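Local atomic coordinates of flocculation protein FLO11 (Saccharomyces cerevisiae, PDB entry 4UYT), a protein that mediates homotypic adhesion between yeast cells through its Flo11 domain and contributes to flocculation, biofilm formation and invasive growth. Residues Thr33-Ser38 / Pro164-Asn169. Residues are numbered along the deposited sequence; the frame is centred on the assembly and turned at random. Where two conformers were deposited one is given.
Sequences TLDVTS and PGFYWN. With NA (sodium ion), chain G.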
loop_
_atom_site.group_PDB
_atom_site.type_symbol
_atom_site.label_atom_id
_atom_site.label_comp_id
_atom_site.label_asym_id
_atom_site.label_seq_id
_atom_site.Cartn_x
_atom_site.Cartn_y
_atom_site.Cartn_z
ATOM N N THR A 33 8.380 -3.594 0.895
ATOM C CA THR A 33 8.372 -2.398 0.095
ATOM C C THR A 33 7.044 -2.271 -0.628
ATOM O O THR A 33 6.346 -3.257 -0.883
ATOM C CB THR A 33 9.525 -2.380 -0.935
ATOM O OG1 THR A 33 9.397 -3.501 -1.806
ATOM C CG2 THR A 33 10.898 -2.399 -0.240
ATOM N N LEU A 34 6.725 -1.041 -1.009
ATOM C CA LEU A 34 5.533 -0.727 -1.788
ATOM C C LEU A 34 5.908 0.222 -2.894
ATOM O O LEU A 34 6.608 1.204 -2.642
ATOM C CB LEU A 34 4.428 -0.139 -0.887
ATOM C CG LEU A 34 3.114 0.220 -1.584
ATOM C CD1 LEU A 34 1.925 0.068 -0.631
ATOM C CD2 LEU A 34 3.099 1.612 -2.192
ATOM N N ASP A 35 5.408 -0.048 -4.102
ATOM C CA ASP A 35 5.514 0.866 -5.211
ATOM C C ASP A 35 4.113 1.075 -5.795
ATOM O O ASP A 35 3.294 0.186 -5.809
ATOM C CB ASP A 35 6.461 0.305 -6.282
ATOM C CG ASP A 35 6.912 1.323 -7.277
ATOM O OD1 ASP A 35 6.755 2.537 -7.046
ATOM O OD2 ASP A 35 7.519 0.880 -8.283
ATOM N N VAL A 36 3.882 2.258 -6.307
ATOM C CA VAL A 36 2.655 2.589 -7.063
ATOM C C VAL A 36 3.042 2.513 -8.525
ATOM O O VAL A 36 3.827 3.318 -9.012
ATOM C CB VAL A 36 2.090 3.963 -6.679
ATOM C CG1 VAL A 36 0.874 4.267 -7.560
ATOM C CG2 VAL A 36 1.730 4.021 -5.202
ATOM N N THR A 37 2.542 1.491 -9.211
ATOM C CA THR A 37 2.988 1.184 -10.545
ATOM C C THR A 37 2.137 1.763 -11.676
ATOM O O THR A 37 2.611 1.852 -12.801
ATOM C CB THR A 37 3.115 -0.330 -10.732
ATOM O OG1 THR A 37 1.840 -0.930 -10.532
ATOM C CG2 THR A 37 4.135 -0.916 -9.744
ATOM N N SER A 38 0.897 2.134 -11.413
ATOM C CA SER A 38 0.092 2.860 -12.381
ATOM C C SER A 38 -0.935 3.688 -11.649
ATOM O O SER A 38 -1.413 3.313 -10.575
ATOM C CB SER A 38 -0.610 1.949 -13.396
ATOM O OG SER A 38 -1.461 1.043 -12.752
ATOM N N PRO A 164 6.808 4.748 1.484
ATOM C CA PRO A 164 6.694 6.127 1.048
ATOM C C PRO A 164 5.286 6.510 0.646
ATOM O O PRO A 164 4.459 5.695 0.249
ATOM C CB PRO A 164 7.633 6.195 -0.185
ATOM C CG PRO A 164 7.850 4.786 -0.620
ATOM C CD PRO A 164 7.643 3.933 0.576
ATOM N N GLY A 165 5.011 7.798 0.772
ATOM C CA GLY A 165 3.937 8.408 0.005
ATOM C C GLY A 165 4.344 8.687 -1.432
ATOM O O GLY A 165 5.546 8.664 -1.778
ATOM N N PHE A 166 3.349 8.934 -2.285
ATOM C CA PHE A 166 3.519 9.135 -3.715
ATOM C C PHE A 166 2.675 10.294 -4.152
ATOM O O PHE A 166 1.654 10.620 -3.523
ATOM C CB PHE A 166 3.100 7.887 -4.498
ATOM C CG PHE A 166 4.040 6.749 -4.312
ATOM C CD1 PHE A 166 3.948 5.922 -3.196
ATOM C CD2 PHE A 166 5.032 6.481 -5.269
ATOM C CE1 PHE A 166 4.864 4.897 -3.025
ATOM C CE2 PHE A 166 5.931 5.434 -5.090
ATOM C CZ PHE A 166 5.826 4.651 -3.980
ATOM N N TYR A 167 3.038 10.879 -5.289
ATOM C CA TYR A 167 2.214 11.923 -5.890
ATOM C C TYR A 167 2.255 11.793 -7.403
ATOM O O TYR A 167 3.077 11.090 -7.990
ATOM C CB TYR A 167 2.661 13.298 -5.393
ATOM C CG TYR A 167 4.039 13.774 -5.818
ATOM C CD1 TYR A 167 4.256 14.263 -7.093
ATOM C CD2 TYR A 167 5.072 13.873 -4.906
ATOM C CE1 TYR A 167 5.446 14.797 -7.487
ATOM C CE2 TYR A 167 6.308 14.426 -5.286
ATOM C CZ TYR A 167 6.472 14.875 -6.601
ATOM O OH TYR A 167 7.649 15.437 -7.053
ATOM N N TRP A 168 1.314 12.466 -8.054
ATOM C CA TRP A 168 1.145 12.374 -9.500
ATOM C C TRP A 168 0.344 13.596 -9.973
ATOM O O TRP A 168 -0.141 14.398 -9.195
ATOM C CB TRP A 168 0.441 11.096 -9.896
ATOM C CG TRP A 168 -0.863 10.851 -9.209
ATOM C CD1 TRP A 168 -2.084 11.412 -9.506
ATOM C CD2 TRP A 168 -1.094 9.978 -8.114
ATOM N NE1 TRP A 168 -3.053 10.945 -8.650
ATOM C CE2 TRP A 168 -2.484 10.044 -7.799
ATOM C CE3 TRP A 168 -0.278 9.104 -7.380
ATOM C CZ2 TRP A 168 -3.076 9.247 -6.835
ATOM C CZ3 TRP A 168 -0.862 8.318 -6.417
ATOM C CH2 TRP A 168 -2.249 8.387 -6.158
ATOM N N ASN A 169 0.209 13.706 -11.286
ATOM C CA ASN A 169 -0.450 14.860 -11.875
ATOM C C ASN A 169 -1.975 14.863 -11.636
ATOM O O ASN A 169 -2.653 13.859 -11.851
ATOM C CB ASN A 169 -0.183 14.965 -13.361
ATOM C CG ASN A 169 1.172 15.586 -13.665
ATOM O OD1 ASN A 169 2.147 15.400 -12.931
ATOM N ND2 ASN A 169 1.248 16.309 -14.760
HETATM NA NA NA G . -4.111 1.999 -12.268
HETATM O O HOH W 1 -5.822 1.137 -13.727
#
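Val36 lays its CG2 methyl over one face of the Phe166 ring, 3.8 Å from the ring centroid and 20° off the normal, a CH-pi contact. The methyl is displaced toward the rim, where CD1 is its nearest ring atom at 3.5 Å, and the two side chains run past each other in opposite directions. Val36 CG2 stands anti to its own carbonyl carbon, and Phe166 CG is likewise anti to its carbonyl carbon (chi1 -70°). Leu34 CD2 meets the ring at CE1 (3.8 Å), while the carbonyl oxygen of Leu34 lies near the ring plane, 3.8 Å from CZ. Asp35 points its CB away, yet its carboxylate bends round, bringing OD1 to 3.6 Å from Phe166 CE2, with the carboxylate and ring planes 36° apart. The contact buries the backbone N of Val36 without a polar partner. Pro164 adds a looser touch through CG against Leu34 O.

Thr33, Asp35, Thr37 and Ser38 make backbone hydrogen bonds to strand 46-55, and in the conformer given Ser38 OG reaches, at a long distance, a sodium ion that Gln48 O also binds. Strands 33-38 and 166-169 run almost parallel, with axes 9.0 Å from each other, and belong to different sheets. Phe166 packs the three-stranded sheet, where 166-169 lies between 12-13 and 113-115, against the four-stranded sheet containing 32-43, inside the fibronectin type III-like Flo11 domain.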